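Local coordinates for septation protein imp2 (Schizosaccharomyces pombe, PDB 5C1F) that anchors cytoskeletal proteins to the membrane through its phospholipid-binding F-BAR domain, is required for normal septation and takes part in disassembly of the medial ring, at residues E36-Y41 and D99-F104; N46-Y51 and L90-L95; D83-S88 and F238-A243. All blocks are in the same frame, centred on the assembly; numbering follows the deposited sequence.

Interaction 1. Residues E36-Y41 and D99-F104; sequences ELRSFY and DVENAF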
loop_
_atom_site.group_PDB
_atom_site.type_symbol
_atom_site.label_atom_id
_atom_site.label_comp_id
_atom_site.label_asym_id
_atom_site.label_seq_id
_atom_site.Cartn_x
_atom_site.Cartn_y
_atom_site.Cartn_z
ATOM N N GLU A 36 -23.116 -3.474 -2.226
ATOM C CA GLU A 36 -22.312 -3.318 -1.017
ATOM C C GLU A 36 -20.878 -3.767 -1.248
ATOM O O GLU A 36 -19.930 -3.066 -0.887
ATOM C CB GLU A 36 -22.911 -4.113 0.142
ATOM C CG GLU A 36 -24.152 -3.500 0.741
ATOM C CD GLU A 36 -24.652 -4.275 1.944
ATOM O OE1 GLU A 36 -24.378 -5.492 2.021
ATOM O OE2 GLU A 36 -25.310 -3.666 2.813
ATOM N N LEU A 37 -20.726 -4.943 -1.843
ATOM C CA LEU A 37 -19.407 -5.499 -2.105
ATOM C C LEU A 37 -18.671 -4.700 -3.177
ATOM O O LEU A 37 -17.456 -4.512 -3.092
ATOM C CB LEU A 37 -19.524 -6.968 -2.508
ATOM C CG LEU A 37 -19.837 -7.905 -1.337
ATOM C CD1 LEU A 37 -20.282 -9.277 -1.824
ATOM C CD2 LEU A 37 -18.629 -8.027 -0.414
ATOM N N ARG A 38 -19.407 -4.223 -4.179
ATOM C CA ARG A 38 -18.810 -3.381 -5.211
ATOM C C ARG A 38 -18.206 -2.135 -4.581
ATOM O O ARG A 38 -17.075 -1.761 -4.883
ATOM C CB ARG A 38 -19.840 -2.978 -6.267
ATOM C CG ARG A 38 -19.224 -2.268 -7.469
ATOM C CD ARG A 38 -20.180 -1.259 -8.086
ATOM N NE ARG A 38 -20.621 -0.267 -7.109
ATOM C CZ ARG A 38 -19.899 0.781 -6.722
ATOM N NH1 ARG A 38 -18.690 0.985 -7.226
ATOM N NH2 ARG A 38 -20.387 1.627 -5.824
ATOM N N SER A 39 -18.976 -1.505 -3.699
ATOM C CA SER A 39 -18.544 -0.297 -3.007
ATOM C C SER A 39 -17.330 -0.562 -2.124
ATOM O O SER A 39 -16.414 0.257 -2.046
ATOM C CB SER A 39 -19.691 0.268 -2.168
ATOM O OG SER A 39 -19.271 1.400 -1.429
ATOM N N PHE A 40 -17.332 -1.712 -1.459
ATOM C CA PHE A 40 -16.219 -2.111 -0.606
ATOM C C PHE A 40 -14.930 -2.245 -1.414
ATOM O O PHE A 40 -13.900 -1.663 -1.064
ATOM C CB PHE A 40 -16.542 -3.429 0.104
ATOM C CG PHE A 40 -15.430 -3.940 0.981
ATOM C CD1 PHE A 40 -15.310 -3.510 2.292
ATOM C CD2 PHE A 40 -14.511 -4.858 0.496
ATOM C CE1 PHE A 40 -14.287 -3.980 3.103
ATOM C CE2 PHE A 40 -13.489 -5.332 1.301
ATOM C CZ PHE A 40 -13.376 -4.893 2.606
ATOM N N TYR A 41 -14.991 -3.008 -2.499
ATOM C CA TYR A 41 -13.804 -3.262 -3.308
ATOM C C TYR A 41 -13.427 -2.062 -4.165
ATOM O O TYR A 41 -12.279 -1.939 -4.589
ATOM C CB TYR A 41 -14.008 -4.501 -4.179
ATOM C CG TYR A 41 -13.930 -5.780 -3.381
ATOM C CD1 TYR A 41 -12.744 -6.162 -2.766
ATOM C CD2 TYR A 41 -15.040 -6.599 -3.231
ATOM C CE1 TYR A 41 -12.663 -7.327 -2.028
ATOM C CE2 TYR A 41 -14.970 -7.767 -2.496
ATOM C CZ TYR A 41 -13.781 -8.125 -1.896
ATOM O OH TYR A 41 -13.707 -9.286 -1.164
ATOM N N ASP A 99 -10.924 -6.591 -12.482
ATOM C CA ASP A 99 -11.287 -7.991 -12.262
ATOM C C ASP A 99 -12.108 -8.217 -10.998
ATOM O O ASP A 99 -12.782 -9.239 -10.868
ATOM C CB ASP A 99 -10.034 -8.865 -12.210
ATOM C CG ASP A 99 -9.257 -8.847 -13.508
ATOM O OD1 ASP A 99 -9.833 -8.449 -14.543
ATOM O OD2 ASP A 99 -8.072 -9.236 -13.492
ATOM N N VAL A 100 -12.054 -7.279 -10.060
ATOM C CA VAL A 100 -12.807 -7.443 -8.822
ATOM C C VAL A 100 -13.989 -6.476 -8.769
ATOM O O VAL A 100 -15.136 -6.900 -8.895
ATOM C CB VAL A 100 -11.904 -7.260 -7.588
ATOM C CG1 VAL A 100 -12.676 -7.555 -6.315
ATOM C CG2 VAL A 100 -10.698 -8.177 -7.686
ATOM N N GLU A 101 -13.712 -5.186 -8.602
ATOM C CA GLU A 101 -14.767 -4.174 -8.548
ATOM C C GLU A 101 -15.718 -4.228 -9.744
ATOM O O GLU A 101 -16.933 -4.338 -9.573
ATOM C CB GLU A 101 -14.164 -2.774 -8.460
ATOM C CG GLU A 101 -15.185 -1.656 -8.648
ATOM C CD GLU A 101 -14.540 -0.287 -8.760
ATOM O OE1 GLU A 101 -13.300 -0.194 -8.629
ATOM O OE2 GLU A 101 -15.272 0.699 -8.982
ATOM N N ASN A 102 -15.165 -4.151 -10.950
ATOM C CA ASN A 102 -15.984 -4.124 -12.159
ATOM C C ASN A 102 -16.727 -5.433 -12.410
ATOM O O ASN A 102 -17.679 -5.468 -13.185
ATOM C CB ASN A 102 -15.128 -3.777 -13.378
ATOM C CG ASN A 102 -14.683 -2.326 -13.381
ATOM O OD1 ASN A 102 -15.267 -1.485 -12.694
ATOM N ND2 ASN A 102 -13.646 -2.025 -14.157
ATOM N N ALA A 103 -16.287 -6.506 -11.758
ATOM C CA ALA A 103 -16.972 -7.789 -11.870
ATOM C C ALA A 103 -18.366 -7.689 -11.263
ATOM O O ALA A 103 -19.323 -8.255 -11.790
ATOM C CB ALA A 103 -16.169 -8.893 -11.196
ATOM N N PHE A 104 -18.473 -6.959 -10.154
ATOM C CA PHE A 104 -19.767 -6.693 -9.533
ATOM C C PHE A 104 -20.616 -5.803 -10.428
ATOM O O PHE A 104 -21.834 -5.967 -10.504
ATOM C CB PHE A 104 -19.597 -6.030 -8.163
ATOM C CG PHE A 104 -18.864 -6.878 -7.169
ATOM C CD1 PHE A 104 -19.524 -7.874 -6.470
ATOM C CD2 PHE A 104 -17.514 -6.679 -6.931
ATOM C CE1 PHE A 104 -18.851 -8.660 -5.554
ATOM C CE2 PHE A 104 -16.836 -7.460 -6.018
ATOM C CZ PHE A 104 -17.505 -8.452 -5.326
#

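Interaction 2. Residues N46-Y51 and L90-L95; sequences NIEEDY and LQISQL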
loop_
_atom_site.group_PDB
_atom_site.type_symbol
_atom_site.label_atom_id
_atom_site.label_comp_id
_atom_site.label_asym_id
_atom_site.label_seq_id
_atom_site.Cartn_x
_atom_site.Cartn_y
_atom_site.Cartn_z
ATOM N N ASN A 46 -8.996 1.901 -4.797
ATOM C CA ASN A 46 -8.502 3.271 -4.736
ATOM C C ASN A 46 -7.428 3.426 -3.673
ATOM O O ASN A 46 -6.472 4.183 -3.852
ATOM C CB ASN A 46 -9.648 4.252 -4.478
ATOM C CG ASN A 46 -10.402 4.612 -5.747
ATOM O OD1 ASN A 46 -9.843 4.576 -6.846
ATOM N ND2 ASN A 46 -11.674 4.963 -5.601
ATOM N N ILE A 47 -7.591 2.706 -2.567
ATOM C CA ILE A 47 -6.569 2.660 -1.529
ATOM C C ILE A 47 -5.261 2.140 -2.115
ATOM O O ILE A 47 -4.195 2.709 -1.881
ATOM C CB ILE A 47 -7.000 1.770 -0.341
ATOM C CG1 ILE A 47 -8.165 2.415 0.411
ATOM C CG2 ILE A 47 -5.831 1.529 0.606
ATOM C CD1 ILE A 47 -8.722 1.561 1.532
ATOM N N GLU A 48 -5.355 1.070 -2.896
ATOM C CA GLU A 48 -4.176 0.474 -3.513
ATOM C C GLU A 48 -3.536 1.415 -4.528
ATOM O O GLU A 48 -2.313 1.512 -4.616
ATOM C CB GLU A 48 -4.536 -0.849 -4.187
ATOM C CG GLU A 48 -3.326 -1.688 -4.580
ATOM C CD GLU A 48 -2.654 -2.339 -3.379
ATOM O OE1 GLU A 48 -3.189 -2.214 -2.257
ATOM O OE2 GLU A 48 -1.596 -2.983 -3.556
ATOM N N GLU A 49 -4.372 2.110 -5.292
ATOM C CA GLU A 49 -3.889 3.025 -6.318
ATOM C C GLU A 49 -3.117 4.186 -5.700
ATOM O O GLU A 49 -2.011 4.505 -6.133
ATOM C CB GLU A 49 -5.056 3.553 -7.156
ATOM C CG GLU A 49 -4.633 4.431 -8.328
ATOM C CD GLU A 49 -5.817 4.917 -9.152
ATOM O OE1 GLU A 49 -6.963 4.538 -8.836
ATOM O OE2 GLU A 49 -5.601 5.678 -10.118
ATOM N N ASP A 50 -3.715 4.812 -4.691
ATOM C CA ASP A 50 -3.088 5.916 -3.970
ATOM C C ASP A 50 -1.738 5.500 -3.388
ATOM O O ASP A 50 -0.759 6.242 -3.461
ATOM C CB ASP A 50 -4.011 6.412 -2.855
ATOM C CG ASP A 50 -3.407 7.552 -2.056
ATOM O OD1 ASP A 50 -2.816 8.466 -2.670
ATOM O OD2 ASP A 50 -3.524 7.538 -0.811
ATOM N N TYR A 51 -1.715 4.306 -2.802
ATOM C CA TYR A 51 -0.509 3.682 -2.276
ATOM C C TYR A 51 0.557 3.573 -3.373
ATOM O O TYR A 51 1.701 3.997 -3.194
ATOM C CB TYR A 51 -0.871 2.305 -1.710
ATOM C CG TYR A 51 0.204 1.565 -0.942
ATOM C CD1 TYR A 51 0.854 2.146 0.140
ATOM C CD2 TYR A 51 0.518 0.251 -1.261
ATOM C CE1 TYR A 51 1.822 1.444 0.855
ATOM C CE2 TYR A 51 1.476 -0.455 -0.554
ATOM C CZ TYR A 51 2.125 0.142 0.501
ATOM O OH TYR A 51 3.079 -0.571 1.198
ATOM N N LEU A 90 0.630 -0.584 -8.690
ATOM C CA LEU A 90 -0.225 0.129 -9.640
ATOM C C LEU A 90 -0.972 -0.858 -10.529
ATOM O O LEU A 90 -2.169 -0.697 -10.780
ATOM C CB LEU A 90 0.587 1.099 -10.501
ATOM C CG LEU A 90 -0.244 1.985 -11.437
ATOM C CD1 LEU A 90 -1.228 2.836 -10.645
ATOM C CD2 LEU A 90 0.645 2.863 -12.302
ATOM N N GLN A 91 -0.257 -1.878 -10.998
ATOM C CA GLN A 91 -0.854 -2.948 -11.790
ATOM C C GLN A 91 -1.911 -3.701 -10.974
ATOM O O GLN A 91 -2.981 -4.029 -11.481
ATOM C CB GLN A 91 0.235 -3.909 -12.288
ATOM C CG GLN A 91 -0.271 -5.190 -12.951
ATOM C CD GLN A 91 -0.824 -4.966 -14.349
ATOM O OE1 GLN A 91 -1.836 -4.287 -14.530
ATOM N NE2 GLN A 91 -0.164 -5.545 -15.346
ATOM N N ILE A 92 -1.612 -3.955 -9.704
ATOM C CA ILE A 92 -2.544 -4.654 -8.825
ATOM C C ILE A 92 -3.820 -3.839 -8.611
ATOM O O ILE A 92 -4.925 -4.385 -8.646
ATOM C CB ILE A 92 -1.899 -4.977 -7.458
ATOM C CG1 ILE A 92 -0.746 -5.965 -7.639
ATOM C CG2 ILE A 92 -2.929 -5.571 -6.503
ATOM C CD1 ILE A 92 -1.179 -7.309 -8.194
ATOM N N SER A 93 -3.671 -2.534 -8.406
ATOM C CA SER A 93 -4.831 -1.671 -8.205
ATOM C C SER A 93 -5.704 -1.644 -9.455
ATOM O O SER A 93 -6.930 -1.575 -9.360
ATOM C CB SER A 93 -4.400 -0.251 -7.828
ATOM O OG SER A 93 -3.842 0.433 -8.934
ATOM N N GLN A 94 -5.073 -1.714 -10.625
ATOM C CA GLN A 94 -5.812 -1.741 -11.885
ATOM C C GLN A 94 -6.596 -3.043 -12.033
ATOM O O GLN A 94 -7.716 -3.047 -12.531
ATOM C CB GLN A 94 -4.867 -1.552 -13.074
ATOM C CG GLN A 94 -4.274 -0.151 -13.170
ATOM C CD GLN A 94 -3.118 -0.063 -14.158
ATOM O OE1 GLN A 94 -2.635 -1.079 -14.662
ATOM N NE2 GLN A 94 -2.668 1.154 -14.435
ATOM N N LEU A 95 -6.002 -4.149 -11.600
ATOM C CA LEU A 95 -6.685 -5.436 -11.636
ATOM C C LEU A 95 -7.781 -5.508 -10.570
ATOM O O LEU A 95 -8.824 -6.133 -10.782
ATOM C CB LEU A 95 -5.686 -6.582 -11.459
ATOM C CG LEU A 95 -4.649 -6.735 -12.582
ATOM C CD1 LEU A 95 -3.572 -7.747 -12.208
ATOM C CD2 LEU A 95 -5.321 -7.125 -13.892
#

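Interaction 3. Residues D83-S88 and F238-A243; sequences DNMAKS and FNDDQA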
loop_
_atom_site.group_PDB
_atom_site.type_symbol
_atom_site.label_atom_id
_atom_site.label_comp_id
_atom_site.label_asym_id
_atom_site.label_seq_id
_atom_site.Cartn_x
_atom_site.Cartn_y
_atom_site.Cartn_z
ATOM N N ASP A 83 10.699 1.406 -6.760
ATOM C CA ASP A 83 9.965 1.774 -7.966
ATOM C C ASP A 83 9.281 0.551 -8.571
ATOM O O ASP A 83 8.138 0.631 -9.021
ATOM C CB ASP A 83 10.901 2.422 -8.989
ATOM C CG ASP A 83 10.152 3.167 -10.083
ATOM O OD1 ASP A 83 8.966 3.506 -9.881
ATOM O OD2 ASP A 83 10.758 3.424 -11.144
ATOM N N ASN A 84 9.978 -0.584 -8.575
ATOM C CA ASN A 84 9.395 -1.827 -9.074
ATOM C C ASN A 84 8.204 -2.259 -8.227
ATOM O O ASN A 84 7.233 -2.818 -8.732
ATOM C CB ASN A 84 10.439 -2.941 -9.113
ATOM C CG ASN A 84 11.363 -2.826 -10.305
ATOM O OD1 ASN A 84 10.994 -2.259 -11.336
ATOM N ND2 ASN A 84 12.570 -3.366 -10.175
ATOM N N MET A 85 8.284 -1.992 -6.932
ATOM C CA MET A 85 7.176 -2.293 -6.044
ATOM C C MET A 85 5.992 -1.374 -6.345
ATOM O O MET A 85 4.843 -1.812 -6.332
ATOM C CB MET A 85 7.615 -2.171 -4.585
ATOM C CG MET A 85 8.516 -3.316 -4.134
ATOM S SD MET A 85 8.945 -3.257 -2.382
ATOM C CE MET A 85 10.686 -2.860 -2.470
ATOM N N ALA A 86 6.280 -0.110 -6.642
ATOM C CA ALA A 86 5.245 0.846 -7.030
ATOM C C ALA A 86 4.522 0.401 -8.301
ATOM O O ALA A 86 3.294 0.392 -8.349
ATOM C CB ALA A 86 5.847 2.234 -7.225
ATOM N N LYS A 87 5.294 0.039 -9.324
ATOM C CA LYS A 87 4.746 -0.429 -10.596
ATOM C C LYS A 87 3.823 -1.625 -10.404
ATOM O O LYS A 87 2.765 -1.717 -11.029
ATOM C CB LYS A 87 5.866 -0.818 -11.563
ATOM C CG LYS A 87 6.854 0.282 -11.881
ATOM C CD LYS A 87 8.040 -0.278 -12.657
ATOM C CE LYS A 87 9.151 0.747 -12.810
ATOM N NZ LYS A 87 10.336 0.176 -13.509
ATOM N N SER A 88 4.249 -2.548 -9.548
ATOM C CA SER A 88 3.468 -3.737 -9.252
ATOM C C SER A 88 2.156 -3.350 -8.581
ATOM O O SER A 88 1.083 -3.767 -9.015
ATOM C CB SER A 88 4.265 -4.697 -8.364
ATOM O OG SER A 88 3.467 -5.789 -7.932
ATOM N N PHE A 238 4.182 -11.590 -3.336
ATOM C CA PHE A 238 5.270 -12.263 -4.034
ATOM C C PHE A 238 6.179 -11.251 -4.736
ATOM O O PHE A 238 7.398 -11.266 -4.553
ATOM C CB PHE A 238 4.703 -13.270 -5.041
ATOM C CG PHE A 238 5.753 -13.994 -5.837
ATOM C CD1 PHE A 238 6.391 -15.105 -5.314
ATOM C CD2 PHE A 238 6.094 -13.571 -7.118
ATOM C CE1 PHE A 238 7.356 -15.780 -6.049
ATOM C CE2 PHE A 238 7.060 -14.242 -7.854
ATOM C CZ PHE A 238 7.690 -15.347 -7.320
ATOM N N ASN A 239 5.578 -10.364 -5.525
ATOM C CA ASN A 239 6.331 -9.352 -6.264
ATOM C C ASN A 239 7.203 -8.479 -5.361
ATOM O O ASN A 239 8.393 -8.302 -5.624
ATOM C CB ASN A 239 5.383 -8.463 -7.070
ATOM C CG ASN A 239 4.746 -9.194 -8.236
ATOM O OD1 ASN A 239 5.174 -10.290 -8.609
ATOM N ND2 ASN A 239 3.723 -8.584 -8.827
ATOM N N ASP A 240 6.608 -7.932 -4.303
ATOM C CA ASP A 240 7.339 -7.068 -3.384
ATOM C C ASP A 240 8.444 -7.830 -2.662
ATOM O O ASP A 240 9.535 -7.299 -2.450
ATOM C CB ASP A 240 6.391 -6.435 -2.367
ATOM C CG ASP A 240 5.600 -5.281 -2.947
ATOM O OD1 ASP A 240 5.589 -5.126 -4.187
ATOM O OD2 ASP A 240 4.984 -4.532 -2.160
ATOM N N ASP A 241 8.164 -9.073 -2.287
ATOM C CA ASP A 241 9.162 -9.883 -1.602
ATOM C C ASP A 241 10.341 -10.201 -2.519
ATOM O O ASP A 241 11.487 -10.261 -2.064
ATOM C CB ASP A 241 8.552 -11.180 -1.072
ATOM C CG ASP A 241 9.561 -12.023 -0.325
ATOM O OD1 ASP A 241 10.226 -11.477 0.580
ATOM O OD2 ASP A 241 9.713 -13.216 -0.658
ATOM N N GLN A 242 10.061 -10.404 -3.807
ATOM C CA GLN A 242 11.127 -10.650 -4.776
ATOM C C GLN A 242 11.994 -9.408 -4.937
ATOM O O GLN A 242 13.212 -9.511 -5.087
ATOM C CB GLN A 242 10.558 -11.073 -6.134
ATOM C CG GLN A 242 9.960 -12.471 -6.162
ATOM C CD GLN A 242 10.973 -13.553 -5.839
ATOM O OE1 GLN A 242 11.867 -13.842 -6.635
ATOM N NE2 GLN A 242 10.837 -14.160 -4.665
ATOM N N ALA A 243 11.365 -8.236 -4.897
ATOM C CA ALA A 243 12.095 -6.977 -4.998
ATOM C C ALA A 243 12.997 -6.771 -3.783
ATOM O O ALA A 243 14.138 -6.319 -3.915
ATOM C CB ALA A 243 11.127 -5.811 -5.148
HETATM O O HOH W 1 3.170 -5.398 -5.249
#

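Interaction 1. Residues E36-Y41 and D99-F104
Phe104 reaches from helix 99-104 onto Leu37, Arg38 and Tyr41 of helix 36-41. Its CG, anti to the carbonyl carbon (chi1 -62°), starts the ring that way. Phe104 CB lies 3.6 Å from CB of Arg38. CG and CD2 rest against the Arg38 backbone, whose amide N sits over one ring face. Farther along the ring, Phe104 CE1 comes 3.5 Å from CB of Leu37, and Phe104 CE2 lies 3.4 Å from CD2 of Tyr41. CZ, the tip of Phe104, lies between CD2 of Tyr41 (3.7 Å) and CB of Leu37 (3.8 Å). With planes 11° apart, the Tyr41 and Phe104 rings meet rim to rim. Val100 CG1 makes a CH-pi contact over one face of Tyr41, 3.9 Å from the ring centroid. An alanine in place of Phe104 would probably open a gap beside Leu37 and leave CD2 of Tyr41 without the rim it now touches. Arg38 NH1 and Glu101 OE2 form a long salt bridge of 3.9 Å; Arg38 also pairs with Glu35, and Glu101 with His42. Leu222 of helix 162-252 packs on Phe104, Phe63 of the second subunit on Leu37. Near-antiparallel long helices closed by a second subunit are characteristic of the F-BAR dimer.

Interaction 2. Residues N46-Y51 and L90-L95
Ser93 fits against the backbone of helix 46-51 where Glu48 gives way to Glu49. Its CB is 3.5 Å from the amide N of Glu49 and nearly as near to the CA of that residue, while CB of Glu48 stands 3.7 Å from the same Ser93 CB. Glu49 adds its own CB, 3.8 Å from OG of Ser93. These are van der Waals contacts; no hydrogen bond joins the two segments. At the margins, the OE2 end of Glu48 approaches CG2 of Ile92, and CG of Glu49 lies loosely beside CD1 of Leu90.

The next layer fixes these groups. Ser93 OG lies between its backbone N and carbonyl carbon (chi1 72°), and from there it donates a 2.7 Å hydrogen bond to O of Leu90, which satisfies the hydroxyl within its own helix. That carbonyl also accepts from Gln94 N, both donors arriving from the same face of its plane. A bend at chi2 (74°) places CD of Glu48, and the carboxylate it carries meets several partners: Arg44 of the same chain (a salt bridge) and Tyr51 OH of the second subunit at OE1, His89 ND1 at OE2. Together they would probably favour its charged form despite its burial. The extended chain of Glu49 carries its carboxylate to Gln97, bonded at OE1.

Farther out, Ser236 of helix 162-252 touches both Glu48 and Ile92, and Tyr51 stacks on Tyr51 of the second subunit. The small serine suits the close spacing of the axes of the two short segments, 8.1 Å apart at closest approach and 161° between directions. The arrangement is antiparallel helix packing in the F-BAR core, with Glu48 tying one subunit's helices to the other.

Interaction 3. Residues D83-S88 and F238-A243
Ser88 and Asn239 meet where helix 69-155 runs antiparallel to helix 162-252, two of the long helices that make up the F-BAR bundle. The short segments lie 9.3 Å apart, axis to axis, at 172°, and their contact combines a polar half with an apolar one.

The direct polar link is a single hydrogen bond: ND2 of Asn239 donates to OG of Ser88 over 2.9 Å. The N-H points at the oxygen with an angle of 159°, and the oxygen lies close to the plane of the amide. Ser88 takes part because its OG stands anti to the backbone N (chi1 173°), directed at the opposing helix. CB of Asn239 also lies 3.4 Å from OG of Ser88.

The carboxylate of Asp240 is bonded at OD2 to His89 NE2. His89, whose ND1 bonds Glu48, thus has a carboxylate at each nitrogen, which would be consistent with its being doubly protonated and charged. Asp240 also packs on Cys237 of the second subunit.

Apolar and van der Waals contact centres on Met85. Met85 CG lies 3.4 Å from Asp240 OD1 and 3.8 Å from CB of Ala243, while the sulphur passes beside CB and CG of Asp240. A bend at chi3 places Met85 CE, which comes 4.0 Å from CB of Ala243. Around this methionine, Met55 of helix 18-59 packs from the same chain and Ile233 from the second subunit, so the side chain is buried where three helices and the dimer partner converge.

Water completes the polar half. One molecule sits 2.7 Å from OG of Ser88 and donates a hydrogen bond to OD1 of Asp240, 2.7 Å away, joining the two helices a second time.

Overall arrangement
Helix 69-155 takes part in all three contacts. It packs against helix 18-59 in interactions 1 and 2, whose centres lie about 14 Å apart and which touch where Val100 meets Leu95, and against helix 162-252 in interaction 3; the centres of interactions 2 and 3 are about 13 Å apart. All three are mainly buried and reach the second subunit, but their chemistry changes along the bundle. Interaction 1, centred about 3 Å from the centre of the chain, is chiefly aromatic and aliphatic with a charged margin. Interaction 2 relies on a small serine beside glutamates bonded outside the segments. Interaction 3, centred about 26 Å from the chain centre, alone has a direct hydrogen bond between its segments.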